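Local coordinates for glycosyl hydrolase family 2, TIM barrel domain protein (Faecalibacterium prausnitzii A2-165, PDB 6ED2), which probably hydrolyses beta-glucuronides, as a tetrameric family 2 glycosidase from a human gut bacterium, at residues A[34-39]-A[287-292]; A[107-112]-A[205-210]; A[344-349]-A[610-615]. All blocks are in the same frame, centred on the assembly; numbering follows the deposited sequence.

Contact 1 of 3, residues A[34-39]-A[287-292]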
loop_
_atom_site.group_PDB
_atom_site.type_symbol
_atom_site.label_atom_id
_atom_site.label_comp_id
_atom_site.label_asym_id
_atom_site.label_seq_id
_atom_site.Cartn_x
_atom_site.Cartn_y
_atom_site.Cartn_z
ATOM N N THR A 34 -29.962 -2.767 -39.838
ATOM C CA THR A 34 -31.192 -2.070 -40.204
ATOM C C THR A 34 -32.005 -2.962 -41.134
ATOM O O THR A 34 -31.571 -4.051 -41.522
ATOM C CB THR A 34 -30.901 -0.719 -40.897
ATOM O OG1 THR A 34 -30.423 -0.963 -42.231
ATOM C CG2 THR A 34 -29.846 0.098 -40.131
ATOM N N THR A 35 -33.177 -2.468 -41.528
ATOM C CA THR A 35 -33.984 -3.100 -42.559
ATOM C C THR A 35 -33.136 -3.599 -43.720
ATOM O O THR A 35 -33.383 -4.691 -44.245
ATOM C CB THR A 35 -35.025 -2.111 -43.068
ATOM O OG1 THR A 35 -35.963 -1.843 -42.021
ATOM C CG2 THR A 35 -35.757 -2.673 -44.276
ATOM N N THR A 36 -32.105 -2.822 -44.098
ATOM C CA THR A 36 -31.323 -3.082 -45.300
ATOM C C THR A 36 -29.856 -3.389 -45.050
ATOM O O THR A 36 -29.141 -3.727 -46.005
ATOM C CB THR A 36 -31.381 -1.874 -46.243
ATOM O OG1 THR A 36 -30.841 -0.742 -45.556
ATOM C CG2 THR A 36 -32.819 -1.559 -46.641
ATOM N N ARG A 37 -29.367 -3.247 -43.828
ATOM C CA ARG A 37 -27.952 -3.451 -43.545
ATOM C C ARG A 37 -27.775 -4.625 -42.596
ATOM O O ARG A 37 -28.491 -4.739 -41.593
ATOM C CB ARG A 37 -27.330 -2.190 -42.948
ATOM C CG ARG A 37 -27.416 -0.965 -43.884
ATOM C CD ARG A 37 -26.756 0.261 -43.250
ATOM N NE ARG A 37 -26.841 1.444 -44.111
ATOM C CZ ARG A 37 -25.929 2.413 -44.127
ATOM N NH1 ARG A 37 -24.864 2.334 -43.326
ATOM N NH2 ARG A 37 -26.075 3.457 -44.941
ATOM N N ARG A 38 -26.827 -5.488 -42.913
ATOM C CA ARG A 38 -26.438 -6.573 -42.027
ATOM C C ARG A 38 -25.162 -6.187 -41.297
ATOM O O ARG A 38 -24.341 -5.416 -41.807
ATOM C CB ARG A 38 -26.240 -7.871 -42.807
ATOM C CG ARG A 38 -27.440 -8.243 -43.658
ATOM C CD ARG A 38 -28.721 -8.186 -42.858
ATOM N NE ARG A 38 -29.907 -8.398 -43.702
ATOM C CZ ARG A 38 -30.951 -7.568 -43.793
ATOM N NH1 ARG A 38 -30.986 -6.437 -43.089
ATOM N NH2 ARG A 38 -31.977 -7.877 -44.584
ATOM N N LEU A 39 -25.002 -6.734 -40.096
ATOM C CA LEU A 39 -23.901 -6.367 -39.214
ATOM C C LEU A 39 -23.438 -7.597 -38.443
ATOM O O LEU A 39 -24.229 -8.224 -37.731
ATOM C CB LEU A 39 -24.342 -5.257 -38.254
ATOM C CG LEU A 39 -23.244 -4.733 -37.328
ATOM C CD1 LEU A 39 -22.092 -4.208 -38.150
ATOM C CD2 LEU A 39 -23.790 -3.674 -36.393
ATOM N N VAL A 287 -37.782 0.046 -50.101
ATOM C CA VAL A 287 -36.742 0.710 -49.322
ATOM C C VAL A 287 -35.394 0.181 -49.794
ATOM O O VAL A 287 -35.119 -1.015 -49.676
ATOM C CB VAL A 287 -36.929 0.464 -47.818
ATOM C CG1 VAL A 287 -35.803 1.152 -47.015
ATOM C CG2 VAL A 287 -38.288 0.953 -47.378
ATOM N N VAL A 288 -34.542 1.058 -50.328
ATOM C CA VAL A 288 -33.240 0.575 -50.787
ATOM C C VAL A 288 -32.166 0.698 -49.708
ATOM O O VAL A 288 -31.190 -0.057 -49.731
ATOM C CB VAL A 288 -32.824 1.279 -52.098
ATOM C CG1 VAL A 288 -33.953 2.137 -52.637
ATOM C CG2 VAL A 288 -31.508 2.096 -51.968
ATOM N N ASP A 289 -32.318 1.607 -48.757
ATOM C CA ASP A 289 -31.363 1.669 -47.658
ATOM C C ASP A 289 -32.049 2.327 -46.480
ATOM O O ASP A 289 -32.965 3.139 -46.648
ATOM C CB ASP A 289 -30.085 2.446 -48.003
ATOM C CG ASP A 289 -29.047 2.381 -46.879
ATOM O OD1 ASP A 289 -28.878 1.285 -46.291
ATOM O OD2 ASP A 289 -28.406 3.420 -46.564
ATOM N N GLU A 290 -31.614 1.953 -45.287
ATOM C CA GLU A 290 -32.141 2.576 -44.087
ATOM C C GLU A 290 -31.002 2.737 -43.099
ATOM O O GLU A 290 -30.228 1.801 -42.879
ATOM C CB GLU A 290 -33.273 1.757 -43.478
ATOM C CG GLU A 290 -33.573 2.124 -42.047
ATOM C CD GLU A 290 -34.643 1.237 -41.459
ATOM O OE1 GLU A 290 -34.308 0.120 -41.000
ATOM O OE2 GLU A 290 -35.822 1.645 -41.499
ATOM N N TYR A 291 -30.867 3.938 -42.555
ATOM C CA TYR A 291 -29.912 4.200 -41.499
ATOM C C TYR A 291 -30.681 4.663 -40.280
ATOM O O TYR A 291 -31.732 5.291 -40.400
ATOM C CB TYR A 291 -28.838 5.240 -41.885
ATOM C CG TYR A 291 -27.721 5.237 -40.869
ATOM C CD1 TYR A 291 -26.789 4.190 -40.825
ATOM C CD2 TYR A 291 -27.637 6.237 -39.902
ATOM C CE1 TYR A 291 -25.786 4.166 -39.862
ATOM C CE2 TYR A 291 -26.644 6.215 -38.928
ATOM C CZ TYR A 291 -25.726 5.182 -38.911
ATOM O OH TYR A 291 -24.737 5.177 -37.949
ATOM N N LEU A 292 -30.178 4.284 -39.110
ATOM C CA LEU A 292 -30.850 4.501 -37.840
ATOM C C LEU A 292 -29.868 5.095 -36.842
ATOM O O LEU A 292 -28.724 4.659 -36.744
ATOM C CB LEU A 292 -31.424 3.186 -37.291
ATOM C CG LEU A 292 -32.425 2.424 -38.163
ATOM C CD1 LEU A 292 -32.572 0.986 -37.655
ATOM C CD2 LEU A 292 -33.778 3.126 -38.164
#
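E290 OE1 is gripped twice by T35: the backbone N donates at 2.9 Å, and T35 OG1 donates to the same E290 OE1 at 2.8 Å. Both donors reach the oxygen from one face of the carboxylate, the amide from the anti side and the hydroxyl from well above the plane. The glutamate gets there with CG anti to its backbone N (chi1 163°) and an extended chain that crosses T35 at about a right angle; its other oxygen, OE2, pairs with R280 on the neighbouring strand 275-283. T34 and T36 hold the backbone of the same residue. T34 OG1 gives its proton to E290 O at 2.8 Å, while also accepting from the backbone N of T36, which makes an ST turn, and T36 OG1 receives E290 N at 2.8 Å. The methyl of T34 slides past L292 CD1, and that of T36 lies against V287 CG1. Next along, R37 meets D289 side-on: NE bonds D289 OD1 at 3.0 Å and NH2 bonds D289 OD2 at 2.8 Å, the latter almost straight at 173°. Each carboxylate oxygen uses its syn lone pair, and the two flat groups lie 19° apart, so the pair is fixed nearly coplanar. Y291 CD1 lies over the rim of one guanidinium face, the ring steeply inclined to it. D289 belongs to a classic beta bulge with V288, both facing I281. The turn thus docks on strand 286-295, an edge strand, within this chain, of the four-stranded antiparallel sheet that carries the magnesium ligands T239 and E241; the side chain of E290 lies about 6 Å from the ion. Each buried carboxylate is matched to an arginine, with T35 N and OG1 adding to E290 and the backbone N of V210 to D289 OD2, so both acids are likely to stay ionised.

Contact 2 of 3, residues A[107-112]-A[205-210]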
loop_
_atom_site.group_PDB
_atom_site.type_symbol
_atom_site.label_atom_id
_atom_site.label_comp_id
_atom_site.label_asym_id
_atom_site.label_seq_id
_atom_site.Cartn_x
_atom_site.Cartn_y
_atom_site.Cartn_z
ATOM N N GLY A 107 -24.723 -9.706 -54.048
ATOM C CA GLY A 107 -25.448 -8.533 -54.480
ATOM C C GLY A 107 -25.389 -7.355 -53.526
ATOM O O GLY A 107 -25.658 -6.223 -53.941
ATOM N N TRP A 108 -25.064 -7.587 -52.263
ATOM C CA TRP A 108 -24.788 -6.517 -51.324
ATOM C C TRP A 108 -23.341 -6.063 -51.473
ATOM O O TRP A 108 -22.480 -6.806 -51.947
ATOM C CB TRP A 108 -24.976 -7.003 -49.897
ATOM C CG TRP A 108 -26.260 -6.756 -49.207
ATOM C CD1 TRP A 108 -26.590 -5.662 -48.472
ATOM C CD2 TRP A 108 -27.351 -7.674 -49.071
ATOM N NE1 TRP A 108 -27.839 -5.819 -47.918
ATOM C CE2 TRP A 108 -28.326 -7.049 -48.270
ATOM C CE3 TRP A 108 -27.610 -8.949 -49.576
ATOM C CZ2 TRP A 108 -29.537 -7.655 -47.953
ATOM C CZ3 TRP A 108 -28.819 -9.552 -49.263
ATOM C CH2 TRP A 108 -29.765 -8.904 -48.457
ATOM N N ASP A 109 -23.067 -4.834 -51.046
ATOM C CA ASP A 109 -21.687 -4.435 -50.806
ATOM C C ASP A 109 -21.178 -5.082 -49.522
ATOM O O ASP A 109 -21.889 -5.126 -48.513
ATOM C CB ASP A 109 -21.572 -2.915 -50.705
ATOM C CG ASP A 109 -20.840 -2.301 -51.899
ATOM O OD1 ASP A 109 -20.284 -3.041 -52.757
ATOM O OD2 ASP A 109 -20.857 -1.064 -51.987
ATOM N N ILE A 110 -19.950 -5.587 -49.569
ATOM C CA ILE A 110 -19.316 -6.250 -48.434
ATOM C C ILE A 110 -18.183 -5.361 -47.958
ATOM O O ILE A 110 -17.205 -5.148 -48.691
ATOM C CB ILE A 110 -18.778 -7.650 -48.786
ATOM C CG1 ILE A 110 -19.759 -8.426 -49.679
ATOM C CG2 ILE A 110 -18.503 -8.424 -47.494
ATOM C CD1 ILE A 110 -21.110 -8.638 -49.046
ATOM N N VAL A 111 -18.303 -4.866 -46.722
ATOM C CA VAL A 111 -17.416 -3.841 -46.189
ATOM C C VAL A 111 -16.975 -4.226 -44.782
ATOM O O VAL A 111 -17.818 -4.546 -43.934
ATOM C CB VAL A 111 -18.110 -2.458 -46.162
ATOM C CG1 VAL A 111 -17.117 -1.371 -45.766
ATOM C CG2 VAL A 111 -18.789 -2.136 -47.514
ATOM N N LEU A 112 -15.667 -4.137 -44.524
ATOM C CA LEU A 112 -15.100 -4.259 -43.181
ATOM C C LEU A 112 -14.925 -2.884 -42.546
ATOM O O LEU A 112 -14.401 -1.971 -43.184
ATOM C CB LEU A 112 -13.745 -4.958 -43.242
ATOM C CG LEU A 112 -13.795 -6.390 -43.754
ATOM C CD1 LEU A 112 -12.398 -6.854 -44.106
ATOM C CD2 LEU A 112 -14.446 -7.292 -42.699
ATOM N N LEU A 205 -24.036 -4.030 -47.034
ATOM C CA LEU A 205 -24.681 -2.735 -47.234
ATOM C C LEU A 205 -25.217 -2.630 -48.656
ATOM O O LEU A 205 -24.585 -3.132 -49.595
ATOM C CB LEU A 205 -23.691 -1.591 -46.976
ATOM C CG LEU A 205 -22.922 -1.633 -45.655
ATOM C CD1 LEU A 205 -21.826 -0.602 -45.654
ATOM C CD2 LEU A 205 -23.871 -1.417 -44.491
ATOM N N PRO A 206 -26.362 -1.988 -48.853
ATOM C CA PRO A 206 -26.838 -1.750 -50.223
ATOM C C PRO A 206 -25.820 -0.918 -50.998
ATOM O O PRO A 206 -25.122 -0.065 -50.443
ATOM C CB PRO A 206 -28.157 -0.981 -50.026
ATOM C CG PRO A 206 -28.510 -1.136 -48.582
ATOM C CD PRO A 206 -27.195 -1.303 -47.852
ATOM N N LYS A 207 -25.718 -1.196 -52.297
ATOM C CA LYS A 207 -24.757 -0.470 -53.113
ATOM C C LYS A 207 -25.095 1.016 -53.207
ATOM O O LYS A 207 -24.190 1.847 -53.292
ATOM C CB LYS A 207 -24.665 -1.135 -54.485
ATOM C CG LYS A 207 -23.645 -2.276 -54.429
ATOM C CD LYS A 207 -23.901 -3.379 -55.411
ATOM C CE LYS A 207 -22.706 -4.296 -55.447
ATOM N NZ LYS A 207 -22.829 -5.246 -56.570
ATOM N N GLU A 208 -26.371 1.372 -53.150
ATOM C CA GLU A 208 -26.783 2.753 -52.995
ATOM C C GLU A 208 -27.207 2.969 -51.545
ATOM O O GLU A 208 -28.172 2.357 -51.082
ATOM C CB GLU A 208 -27.932 3.098 -53.940
ATOM C CG GLU A 208 -28.315 4.565 -53.840
ATOM C CD GLU A 208 -29.447 4.973 -54.771
ATOM O OE1 GLU A 208 -29.826 4.166 -55.647
ATOM O OE2 GLU A 208 -29.943 6.121 -54.635
ATOM N N ARG A 209 -26.514 3.856 -50.837
ATOM C CA ARG A 209 -26.753 3.937 -49.404
ATOM C C ARG A 209 -26.423 5.322 -48.871
ATOM O O ARG A 209 -25.694 6.096 -49.493
ATOM C CB ARG A 209 -25.917 2.900 -48.658
ATOM C CG ARG A 209 -24.419 3.030 -48.941
ATOM C CD ARG A 209 -23.666 2.088 -48.044
ATOM N NE ARG A 209 -22.240 1.999 -48.335
ATOM C CZ ARG A 209 -21.713 1.272 -49.310
ATOM N NH1 ARG A 209 -22.499 0.594 -50.147
ATOM N NH2 ARG A 209 -20.399 1.243 -49.466
ATOM N N VAL A 210 -26.995 5.617 -47.700
ATOM C CA VAL A 210 -26.594 6.769 -46.914
ATOM C C VAL A 210 -25.125 6.663 -46.528
ATOM O O VAL A 210 -24.684 5.641 -45.991
ATOM C CB VAL A 210 -27.477 6.868 -45.671
ATOM C CG1 VAL A 210 -27.115 8.121 -44.872
ATOM C CG2 VAL A 210 -28.934 6.836 -46.076
HETATM O O HOH W 1 -27.260 -3.630 -53.180
HETATM O O HOH W 2 -18.377 0.352 -51.048
#
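D109 and L205 face each other as an antiparallel hydrogen-bonded pair, D109 N giving to L205 O at 2.7 Å and L205 N to D109 O at 2.8 Å. On the sheet face that carries both side chains, the aspartate turns OD2 to R209, whose NH1 approaches at 3.0 Å on the anti lone pair. The bond lies in the guanidinium plane, yet the carboxylate is turned 71° from that plane, and NH2 adds just a weak second bond to the same oxygen. A water links D109 OD2 with R209 NH2, lying in the guanidinium plane as well. Beneath this salt bridge is L205: its CD1 packs on one face of the guanidinium and also touches V111 CG2 at 3.9 Å. K207 runs across D109 at about a right angle, its CG against the carboxylate carbon, and its CD reaches G107 O. W108 instead presents an edge, CD1 coming within 3.3 Å of L205 C.

These pairings form where strand 109-114 lies beside the end of strand 200-205 in the antiparallel sheet of the sugar-binding domain, as the chain turns out toward strand 210-219. Several bonds set the groups in place. R209 NH1 also donates to P206 O at 2.7 Å, which fixes the guanidinium against its own loop; with CG lodged between backbone N and carbonyl carbon (chi1 57°), the extended arginine chain carries the guanidinium across to D109. D109 OD1 is held by T145 OG1, and W108 NE1 by T36 O. A second water joins G107 O to K207 N, and N233 ties the loop further out through K207 O and R209 N.

Contact 3 of 3, residues A[344-349]-A[610-615]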
loop_
_atom_site.group_PDB
_atom_site.type_symbol
_atom_site.label_atom_id
_atom_site.label_comp_id
_atom_site.label_asym_id
_atom_site.label_seq_id
_atom_site.Cartn_x
_atom_site.Cartn_y
_atom_site.Cartn_z
ATOM N N MET A 344 -18.438 9.224 -12.714
ATOM C CA MET A 344 -18.550 10.637 -13.053
ATOM C C MET A 344 -19.894 11.201 -12.619
ATOM O O MET A 344 -19.965 12.361 -12.196
ATOM C CB MET A 344 -18.316 10.850 -14.550
ATOM C CG MET A 344 -16.869 10.606 -14.970
ATOM S SD MET A 344 -16.525 11.094 -16.675
ATOM C CE MET A 344 -17.674 10.105 -17.637
ATOM N N LYS A 345 -20.960 10.396 -12.672
ATOM C CA LYS A 345 -22.235 10.857 -12.122
ATOM C C LYS A 345 -22.155 11.006 -10.607
ATOM O O LYS A 345 -22.628 11.995 -10.036
ATOM C CB LYS A 345 -23.363 9.900 -12.506
ATOM C CG LYS A 345 -23.690 9.918 -13.988
ATOM C CD LYS A 345 -24.240 8.584 -14.471
ATOM C CE LYS A 345 -25.641 8.327 -13.936
ATOM N NZ LYS A 345 -26.177 7.011 -14.436
ATOM N N TRP A 346 -21.555 10.031 -9.935
ATOM C CA TRP A 346 -21.455 10.094 -8.482
ATOM C C TRP A 346 -20.702 11.345 -8.045
ATOM O O TRP A 346 -21.105 12.025 -7.098
ATOM C CB TRP A 346 -20.760 8.826 -7.980
ATOM C CG TRP A 346 -20.407 8.789 -6.539
ATOM C CD1 TRP A 346 -21.218 8.413 -5.504
ATOM C CD2 TRP A 346 -19.131 9.104 -5.958
ATOM N NE1 TRP A 346 -20.525 8.477 -4.319
ATOM C CE2 TRP A 346 -19.243 8.892 -4.565
ATOM C CE3 TRP A 346 -17.910 9.553 -6.479
ATOM C CZ2 TRP A 346 -18.182 9.115 -3.680
ATOM C CZ3 TRP A 346 -16.845 9.763 -5.600
ATOM C CH2 TRP A 346 -16.992 9.544 -4.215
ATOM N N ILE A 347 -19.615 11.683 -8.744
ATOM C CA ILE A 347 -18.798 12.812 -8.305
ATOM C C ILE A 347 -19.356 14.174 -8.712
ATOM O O ILE A 347 -18.890 15.197 -8.198
ATOM C CB ILE A 347 -17.358 12.620 -8.811
ATOM C CG1 ILE A 347 -16.381 13.386 -7.919
ATOM C CG2 ILE A 347 -17.253 13.002 -10.267
ATOM C CD1 ILE A 347 -14.941 13.050 -8.181
ATOM N N GLY A 348 -20.363 14.231 -9.584
ATOM C CA GLY A 348 -20.943 15.504 -9.976
ATOM C C GLY A 348 -20.317 16.153 -11.194
ATOM O O GLY A 348 -20.567 17.338 -11.443
ATOM N N ALA A 349 -19.501 15.423 -11.950
ATOM C CA ALA A 349 -18.967 15.941 -13.197
ATOM C C ALA A 349 -20.092 16.144 -14.211
ATOM O O ALA A 349 -21.094 15.426 -14.210
ATOM C CB ALA A 349 -17.903 14.981 -13.743
ATOM N N ASP A 610 -8.730 10.088 -2.067
ATOM C CA ASP A 610 -9.299 11.075 -1.154
ATOM C C ASP A 610 -9.777 12.321 -1.918
ATOM O O ASP A 610 -10.820 12.899 -1.578
ATOM C CB ASP A 610 -8.278 11.398 -0.025
ATOM C CG ASP A 610 -8.023 10.176 0.967
ATOM O OD1 ASP A 610 -8.859 9.252 1.090
ATOM O OD2 ASP A 610 -6.986 10.124 1.680
ATOM N N ALA A 611 -9.082 12.711 -2.997
ATOM C CA ALA A 611 -9.493 13.895 -3.753
ATOM C C ALA A 611 -10.873 13.749 -4.396
ATOM O O ALA A 611 -11.531 14.766 -4.654
ATOM C CB ALA A 611 -8.459 14.221 -4.833
ATOM N N ALA A 612 -11.330 12.517 -4.664
ATOM C CA ALA A 612 -12.668 12.344 -5.222
ATOM C C ALA A 612 -13.736 12.914 -4.304
ATOM O O ALA A 612 -14.758 13.407 -4.786
ATOM C CB ALA A 612 -12.956 10.867 -5.510
ATOM N N TYR A 613 -13.514 12.868 -2.987
ATOM C CA TYR A 613 -14.495 13.402 -2.041
ATOM C C TYR A 613 -14.455 14.929 -1.975
ATOM O O TYR A 613 -15.506 15.574 -1.827
ATOM C CB TYR A 613 -14.272 12.755 -0.664
ATOM C CG TYR A 613 -14.643 11.284 -0.727
ATOM C CD1 TYR A 613 -15.984 10.875 -0.659
ATOM C CD2 TYR A 613 -13.673 10.311 -0.931
ATOM C CE1 TYR A 613 -16.336 9.533 -0.764
ATOM C CE2 TYR A 613 -14.012 8.972 -1.044
ATOM C CZ TYR A 613 -15.340 8.590 -0.954
ATOM O OH TYR A 613 -15.666 7.256 -1.062
ATOM N N LEU A 614 -13.273 15.531 -2.125
ATOM C CA LEU A 614 -13.216 16.982 -2.265
ATOM C C LEU A 614 -14.017 17.436 -3.484
ATOM O O LEU A 614 -14.857 18.340 -3.387
ATOM C CB LEU A 614 -11.762 17.442 -2.346
ATOM C CG LEU A 614 -11.447 18.944 -2.423
ATOM C CD1 LEU A 614 -10.015 19.200 -1.951
ATOM C CD2 LEU A 614 -11.614 19.452 -3.848
ATOM N N PHE A 615 -13.804 16.787 -4.634
ATOM C CA PHE A 615 -14.483 17.228 -5.846
ATOM C C PHE A 615 -15.976 16.963 -5.771
ATOM O O PHE A 615 -16.774 17.775 -6.253
ATOM C CB PHE A 615 -13.889 16.550 -7.078
ATOM C CG PHE A 615 -12.685 17.255 -7.633
ATOM C CD1 PHE A 615 -12.806 18.516 -8.213
ATOM C CD2 PHE A 615 -11.424 16.667 -7.562
ATOM C CE1 PHE A 615 -11.684 19.178 -8.730
ATOM C CE2 PHE A 615 -10.291 17.323 -8.080
ATOM C CZ PHE A 615 -10.429 18.576 -8.655
#
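W346 drives the rim of its six-membered ring toward one face of Y613, an offset edge-to-face pair with ring planes at 89° and centroids 5.3 Å apart. CZ2 and CH2 of the indole both lie near Y613 CE1, the former at 3.5 Å. This edge also meets A612, whose CB lies near the indole plane, 4.0 Å from W346 CZ3. The tight inner part belongs to I347. With CG1 anti to the backbone N (chi1 -155°) and the chain extended beyond it, CD1 reaches between successive turns of helix 610-621, resting 3.4 Å from A612 O and 3.8 Å from F615 CB. The isoleucine and phenylalanine side chains run side by side, the ring of F615 leading off toward H565 and W619, while F319 of strand 312-320 backs I347. No hydrogen bond joins the two segments.

The outer side, where W346 and Y613 are partly exposed, is less enclosed by this chain and is shared with other subunits: Y613 OH bonds E555 of the third subunit, and W346 packs on L547 of that subunit and on T82 of the second. Replacing Y613 by an alanine is likely to leave the indole edge without its aromatic face and E555 of the third subunit without this hydroxyl partner. R616, further along helix 610-621, makes a cation-pi contact with W346 and bonds W346 O through NE. Directly after I347, G348 takes positive phi and closes helix 334-347 with a Schellman motif. Side-by-side packing of this kind, between first and last helices around a parallel beta barrel, is typical of the TIM barrel.

From the N terminus, the turn at 34-39 leads into strand 38-51, and contact 1 closes a long loop, about half of it strand, when the chain returns at 287-292. Contact 2 opens and closes within that loop, pairing 107-112 with 205-210. Their centres are 10 Å apart and they touch directly: V210 accepts a probable hydrogen bond from R37 NH2 and gives one to D289 OD2, so the two join the sugar-binding domain to the sheet bearing the magnesium site. Contact 3 follows in series, opening at 344-349 only after contact 1 has closed; it brings helices 334-347 and 610-621 of the TIM barrel together, its centre about 42 Å from that of contact 1.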